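Local coordinates for Ras-related protein Rab-21 (PDB 1Z08) that belongs to the Rab branch of the Ras family, a P-loop fold that holds phosphoaminophosphonic acid-guanylate ester and a magnesium ion, at residues V10-G15 / A82-D87; L39-L44 / A58-A63. The protein carries 1 engineered substitution. All coordinates share one frame; numbering follows the deposited sequence.

From the N terminus, the chain runs along strand 5-12 and on through G13 to G15, and contact 1 opens here. Helix 19-28 follows, after which residues 39-44 lead into strand 42-49; the turn back into strand 54-61 brings residues 58-63 alongside them, so contact 2 closes a beta hairpin. The chain then reaches strand 81-87, which returns to strand 5-12 and closes the longer loop of contact 1 around the whole of contact 2. The nested contacts meet in one mixed sheet, where strand 5-12 lies between strands 54-61 and 81-87: the backbone of L11 bonds to that of W60, and T62 OG1 bonds to L11 O.

Contact 1. Residues V10-G15 / A82-D87; sequences VLLGEG and AILVYD. With GNP (phosphoaminophosphonic acid-guanylate ester), chain F.
L12 and L84 lie side by side on one face of the sheet, pointing the same way, with L12 CD1 3.6 Å from L84 CD2. Both leucines hold CG anti to the carbonyl carbon (chi1 -59° in L12), which runs the two chains alongside each other and brings the CD2 methyl of L84 against both CB and CD1 of L12. On the same face V10 CG1 meets A82 CB at 3.9 Å, and helix 91-108 covers this layer through W100, V101 and L104. The other face carries L11 and I83, again side by side, with L11 CG 4.0 Å from I83 CB; F160 and L163 of helix 156-168 pack on I83. Between the two layers run the parallel-strand bonds. I83 N gives its hydrogen to V10 O at 2.8 Å, almost straight, and V85 N does the same to L12 O at 2.8 Å. L12 N reaches I83 O at 2.9 Å, tilted 26° from the carbonyl plane. CA-H groups of A82, L11 and L84 supplement these bonds at the same three carbonyl oxygens.

Beyond G13 the packing gives way. At G13 (phi 151°) a side chain would strike V85 O and the preceding carbonyl oxygen, and the bare CA lies against V85 O. E14 N then makes no direct bond to V85 O; water 1 spans the gap, accepting from E14 N and donating to V85 O at 2.7 Å. At the partly exposed end, G15 O accepts a hydrogen bond from GNP N3B at 2.8 Å. A buried parallel strand running into a glycine-bearing loop at the phosphates, with K19 NZ hydrogen-bonded to G13 O, is consistent with the P-loop (Walker A motif) of the Ras fold.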
loop_
_atom_site.group_PDB
_atom_site.type_symbol
_atom_site.label_atom_id
_atom_site.label_comp_id
_atom_site.label_asym_id
_atom_site.label_seq_id
_atom_site.Cartn_x
_atom_site.Cartn_y
_atom_site.Cartn_z
ATOM N N VAL A 10 -3.296 5.138 -3.994
ATOM C CA VAL A 10 -2.143 4.868 -4.851
ATOM C C VAL A 10 -1.162 3.923 -4.151
ATOM O O VAL A 10 -0.890 4.073 -2.961
ATOM C CB VAL A 10 -1.443 6.191 -5.306
ATOM C CG1 VAL A 10 -0.926 6.996 -4.113
ATOM C CG2 VAL A 10 -0.328 5.918 -6.304
ATOM N N LEU A 11 -0.666 2.938 -4.892
ATOM C CA LEU A 11 0.394 2.063 -4.397
ATOM C C LEU A 11 1.742 2.538 -4.925
ATOM O O LEU A 11 1.906 2.794 -6.123
ATOM C CB LEU A 11 0.136 0.600 -4.778
ATOM C CG LEU A 11 -0.829 -0.173 -3.869
ATOM C CD1 LEU A 11 -2.285 0.077 -4.251
ATOM C CD2 LEU A 11 -0.523 -1.659 -3.898
ATOM N N LEU A 12 2.701 2.676 -4.016
ATOM C CA LEU A 12 4.044 3.109 -4.374
ATOM C C LEU A 12 5.068 2.158 -3.773
ATOM O O LEU A 12 4.805 1.517 -2.754
ATOM C CB LEU A 12 4.289 4.550 -3.906
ATOM C CG LEU A 12 3.337 5.614 -4.476
ATOM C CD1 LEU A 12 3.288 6.860 -3.606
ATOM C CD2 LEU A 12 3.689 5.965 -5.920
ATOM N N GLY A 13 6.226 2.054 -4.421
ATOM C CA GLY A 13 7.307 1.201 -3.935
ATOM C C GLY A 13 8.189 0.659 -5.043
ATOM O O GLY A 13 7.826 0.707 -6.218
ATOM N N GLU A 14 9.342 0.126 -4.653
ATOM C CA GLU A 14 10.348 -0.392 -5.589
ATOM C C GLU A 14 9.862 -1.582 -6.418
ATOM O O GLU A 14 8.816 -2.171 -6.128
ATOM C CB GLU A 14 11.629 -0.758 -4.834
ATOM C CG GLU A 14 12.296 0.420 -4.135
ATOM C CD GLU A 14 12.801 1.472 -5.110
ATOM O OE1 GLU A 14 13.783 1.197 -5.836
ATOM O OE2 GLU A 14 12.222 2.579 -5.142
ATOM N N GLY A 15 10.635 -1.932 -7.444
ATOM C CA GLY A 15 10.242 -2.961 -8.411
ATOM C C GLY A 15 10.013 -4.372 -7.894
ATOM O O GLY A 15 9.328 -5.165 -8.547
ATOM N N ALA A 82 -2.442 6.519 0.501
ATOM C CA ALA A 82 -1.271 5.994 -0.183
ATOM C C ALA A 82 -0.769 4.758 0.540
ATOM O O ALA A 82 -0.681 4.742 1.769
ATOM C CB ALA A 82 -0.180 7.046 -0.271
ATOM N N ILE A 83 -0.454 3.726 -0.235
ATOM C CA ILE A 83 0.042 2.465 0.300
ATOM C C ILE A 83 1.493 2.319 -0.140
ATOM O O ILE A 83 1.780 2.037 -1.307
ATOM C CB ILE A 83 -0.807 1.263 -0.177
ATOM C CG1 ILE A 83 -2.271 1.434 0.257
ATOM C CG2 ILE A 83 -0.232 -0.049 0.359
ATOM C CD1 ILE A 83 -3.202 0.343 -0.255
ATOM N N LEU A 84 2.403 2.540 0.802
ATOM C CA LEU A 84 3.825 2.488 0.511
ATOM C C LEU A 84 4.345 1.106 0.860
ATOM O O LEU A 84 4.453 0.741 2.034
ATOM C CB LEU A 84 4.585 3.586 1.263
ATOM C CG LEU A 84 4.072 5.029 1.139
ATOM C CD1 LEU A 84 5.012 5.965 1.861
ATOM C CD2 LEU A 84 3.917 5.470 -0.305
ATOM N N VAL A 85 4.648 0.340 -0.179
ATOM C CA VAL A 85 4.946 -1.079 -0.043
ATOM C C VAL A 85 6.450 -1.326 -0.069
ATOM O O VAL A 85 7.161 -0.792 -0.919
ATOM C CB VAL A 85 4.262 -1.913 -1.168
ATOM C CG1 VAL A 85 4.408 -3.411 -0.906
ATOM C CG2 VAL A 85 2.785 -1.542 -1.296
ATOM N N TYR A 86 6.925 -2.133 0.875
ATOM C CA TYR A 86 8.283 -2.646 0.821
ATOM C C TYR A 86 8.301 -4.167 0.988
ATOM O O TYR A 86 7.296 -4.779 1.369
ATOM C CB TYR A 86 9.181 -1.957 1.857
ATOM C CG TYR A 86 8.865 -2.297 3.292
ATOM C CD1 TYR A 86 9.544 -3.326 3.949
ATOM C CD2 TYR A 86 7.901 -1.582 4.001
ATOM C CE1 TYR A 86 9.259 -3.645 5.267
ATOM C CE2 TYR A 86 7.607 -1.891 5.327
ATOM C CZ TYR A 86 8.296 -2.925 5.951
ATOM O OH TYR A 86 8.020 -3.243 7.258
ATOM N N ASP A 87 9.457 -4.746 0.686
ATOM C CA ASP A 87 9.715 -6.172 0.739
ATOM C C ASP A 87 10.475 -6.424 2.046
ATOM O O ASP A 87 11.540 -5.843 2.262
ATOM C CB ASP A 87 10.572 -6.528 -0.487
ATOM C CG ASP A 87 10.937 -8.005 -0.576
ATOM O OD1 ASP A 87 11.280 -8.436 -1.698
ATOM O OD2 ASP A 87 10.901 -8.730 0.443
HETATM P PG GNP F . 6.717 -3.524 -10.616
HETATM O O1G GNP F . 7.968 -3.691 -11.447
HETATM O O2G GNP F . 5.428 -3.767 -11.356
HETATM O O3G GNP F . 6.866 -2.156 -10.012
HETATM N N3B GNP F . 6.759 -4.590 -9.412
HETATM P PB GNP F . 5.613 -4.934 -8.350
HETATM O O1B GNP F . 5.794 -4.157 -7.106
HETATM O O2B GNP F . 4.292 -4.811 -9.011
HETATM O O3A GNP F . 5.806 -6.396 -7.913
HETATM P PA GNP F . 5.049 -7.656 -8.373
HETATM O O1A GNP F . 3.702 -7.680 -7.766
HETATM O O2A GNP F . 5.124 -7.859 -9.841
HETATM O "O5'" GNP F . 5.838 -8.838 -7.698
HETATM C "C5'" GNP F . 7.256 -8.926 -7.838
HETATM C "C4'" GNP F . 7.736 -10.289 -7.373
HETATM O "O4'" GNP F . 7.469 -10.448 -5.955
HETATM C "C3'" GNP F . 7.080 -11.479 -8.064
HETATM O "O3'" GNP F . 8.061 -12.485 -8.231
HETATM C "C2'" GNP F . 5.982 -11.871 -7.075
HETATM O "O2'" GNP F . 5.560 -13.218 -7.172
HETATM C "C1'" GNP F . 6.690 -11.611 -5.748
HETATM N N9 GNP F . 5.774 -11.394 -4.633
HETATM C C8 GNP F . 4.793 -10.434 -4.525
HETATM N N7 GNP F . 4.127 -10.496 -3.405
HETATM C C5 GNP F . 4.704 -11.565 -2.724
HETATM C C6 GNP F . 4.408 -12.119 -1.451
HETATM O O6 GNP F . 3.546 -11.758 -0.638
HETATM N N1 GNP F . 5.239 -13.199 -1.130
HETATM C C2 GNP F . 6.229 -13.687 -1.952
HETATM N N2 GNP F . 6.930 -14.732 -1.490
HETATM N N3 GNP F . 6.517 -13.178 -3.142
HETATM C C4 GNP F . 5.718 -12.127 -3.469
HETATM O O HOH W 1 9.617 0.246 -1.503
#

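Contact 2. Residues L39-L44 / A58-A63; sequences LGASFL and AIWDTA. Engineered in segment 39-44: G40 (natural residue Gln).
F43 and W60 form the aromatic part of the contact, paired across a non-hydrogen-bonded position of the antiparallel hairpin. The CB of F43 sits 3.3 Å from the centroid of the five-membered ring of W60, almost exactly on its normal, a CH-pi contact over the face. Because CG of F43 lies between the backbone N and the carbonyl carbon (chi1 85°), the phenyl ring is carried past the indole instead of onto it. The ring planes are inclined by only 23° yet slid apart, and F43 CD2 approaches W60 CZ2 at 3.4 Å. K8 adds a cation-pi contact to W60.

Smaller apolar groups complete this patch. A58 CB lies 3.7 Å from F43 CD1, while A41 CB comes to the edge of the indole, 4.0 Å from CE3 of W60. Farther along, A63 CB lies 4.0 Å from the N of G40, an engineered residue.

Backbone hydrogen bonds fix the alignment at two pairs. At S42 and D61, D61 N donates to S42 O at 2.8 Å, whereas the return bond from S42 N to D61 O is longer, 3.2 Å. L44 and I59 are likewise doubly joined, with I59 N reaching L44 O at 2.9 Å.

Among the polar side chains, D61 OD1 takes a weak hydrogen bond from the backbone N of T62, and OD2 is hydrogen-bonded to OG1 of T20, a residue of the magnesium site. D61 thus belongs to the second shell of the metal, consistent with the DTAG motif of Ras-family proteins. The chemistry is therefore divided: the polar side chains of D61 and T62 turn to partners in the metal site and strand 5-12, while the F43-W60 pair presents an apolar, partly solvent-accessible surface that probably corresponds to two members of the aromatic triad contacted by effectors in Rab proteins.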
loop_
_atom_site.group_PDB
_atom_site.type_symbol
_atom_site.label_atom_id
_atom_site.label_comp_id
_atom_site.label_asym_id
_atom_site.label_seq_id
_atom_site.Cartn_x
_atom_site.Cartn_y
_atom_site.Cartn_z
ATOM N N LEU A 39 4.371 -1.402 -16.552
ATOM C CA LEU A 39 5.033 -0.462 -17.455
ATOM C C LEU A 39 4.562 0.984 -17.292
ATOM O O LEU A 39 5.208 1.916 -17.781
ATOM C CB LEU A 39 4.852 -0.917 -18.907
ATOM C CG LEU A 39 5.338 -2.326 -19.266
ATOM C CD1 LEU A 39 4.961 -2.659 -20.700
ATOM C CD2 LEU A 39 6.847 -2.470 -19.054
ATOM N N GLY A 40 3.440 1.167 -16.599
ATOM C CA GLY A 40 2.882 2.499 -16.365
ATOM C C GLY A 40 1.716 2.457 -15.399
ATOM O O GLY A 40 1.252 1.378 -15.032
ATOM N N ALA A 41 1.245 3.633 -14.993
ATOM C CA ALA A 41 0.159 3.749 -14.020
ATOM C C ALA A 41 -1.215 3.431 -14.612
ATOM O O ALA A 41 -1.502 3.764 -15.763
ATOM C CB ALA A 41 0.154 5.138 -13.400
ATOM N N SER A 42 -2.053 2.784 -13.806
ATOM C CA SER A 42 -3.452 2.528 -14.158
ATOM C C SER A 42 -4.261 2.239 -12.896
ATOM O O SER A 42 -3.690 1.919 -11.852
ATOM C CB SER A 42 -3.570 1.363 -15.149
ATOM O OG SER A 42 -3.216 0.134 -14.542
ATOM N N PHE A 43 -5.585 2.345 -12.989
ATOM C CA PHE A 43 -6.427 2.048 -11.831
ATOM C C PHE A 43 -7.558 1.054 -12.081
ATOM O O PHE A 43 -8.062 0.924 -13.200
ATOM C CB PHE A 43 -6.936 3.333 -11.162
ATOM C CG PHE A 43 -8.190 3.908 -11.774
ATOM C CD1 PHE A 43 -9.431 3.686 -11.182
ATOM C CD2 PHE A 43 -8.129 4.694 -12.923
ATOM C CE1 PHE A 43 -10.595 4.228 -11.730
ATOM C CE2 PHE A 43 -9.285 5.239 -13.480
ATOM C CZ PHE A 43 -10.518 5.010 -12.879
ATOM N N LEU A 44 -7.925 0.347 -11.016
ATOM C CA LEU A 44 -9.072 -0.549 -11.010
ATOM C C LEU A 44 -10.051 -0.095 -9.934
ATOM O O LEU A 44 -9.663 0.598 -8.990
ATOM C CB LEU A 44 -8.625 -1.989 -10.734
ATOM C CG LEU A 44 -7.774 -2.687 -11.797
ATOM C CD1 LEU A 44 -6.972 -3.823 -11.171
ATOM C CD2 LEU A 44 -8.641 -3.206 -12.946
ATOM N N ALA A 58 -10.803 3.687 -6.034
ATOM C CA ALA A 58 -10.005 3.747 -7.248
ATOM C C ALA A 58 -8.579 3.403 -6.846
ATOM O O ALA A 58 -7.867 4.236 -6.277
ATOM C CB ALA A 58 -10.074 5.132 -7.873
ATOM N N ILE A 59 -8.183 2.165 -7.121
ATOM C CA ILE A 59 -6.890 1.651 -6.684
ATOM C C ILE A 59 -5.878 1.767 -7.818
ATOM O O ILE A 59 -5.954 1.035 -8.809
ATOM C CB ILE A 59 -6.989 0.181 -6.192
ATOM C CG1 ILE A 59 -7.999 0.064 -5.038
ATOM C CG2 ILE A 59 -5.608 -0.346 -5.775
ATOM C CD1 ILE A 59 -8.343 -1.366 -4.649
ATOM N N TRP A 60 -4.935 2.690 -7.650
ATOM C CA TRP A 60 -3.910 2.963 -8.651
ATOM C C TRP A 60 -2.648 2.146 -8.421
ATOM O O TRP A 60 -2.116 2.120 -7.310
ATOM C CB TRP A 60 -3.554 4.449 -8.658
ATOM C CG TRP A 60 -4.544 5.292 -9.378
ATOM C CD1 TRP A 60 -5.737 5.747 -8.896
ATOM C CD2 TRP A 60 -4.435 5.786 -10.717
ATOM N NE1 TRP A 60 -6.382 6.492 -9.856
ATOM C CE2 TRP A 60 -5.603 6.534 -10.983
ATOM C CE3 TRP A 60 -3.466 5.662 -11.723
ATOM C CZ2 TRP A 60 -5.828 7.164 -12.214
ATOM C CZ3 TRP A 60 -3.687 6.290 -12.946
ATOM C CH2 TRP A 60 -4.862 7.030 -13.182
ATOM N N ASP A 61 -2.193 1.487 -9.485
ATOM C CA ASP A 61 -0.927 0.757 -9.514
ATOM C C ASP A 61 0.085 1.595 -10.299
ATOM O O ASP A 61 -0.299 2.334 -11.208
ATOM C CB ASP A 61 -1.126 -0.599 -10.194
ATOM C CG ASP A 61 -0.032 -1.609 -9.857
ATOM O OD1 ASP A 61 0.917 -1.280 -9.111
ATOM O OD2 ASP A 61 -0.136 -2.750 -10.349
ATOM N N THR A 62 1.365 1.481 -9.948
ATOM C CA THR A 62 2.430 2.268 -10.589
ATOM C C THR A 62 3.605 1.408 -11.050
ATOM O O THR A 62 3.785 0.285 -10.582
ATOM C CB THR A 62 2.995 3.366 -9.643
ATOM O OG1 THR A 62 3.359 2.784 -8.383
ATOM C CG2 THR A 62 1.987 4.482 -9.420
ATOM N N ALA A 63 4.400 1.946 -11.971
ATOM C CA ALA A 63 5.658 1.326 -12.366
ATOM C C ALA A 63 6.712 1.644 -11.308
ATOM O O ALA A 63 7.058 2.808 -11.103
ATOM C CB ALA A 63 6.096 1.840 -13.732
#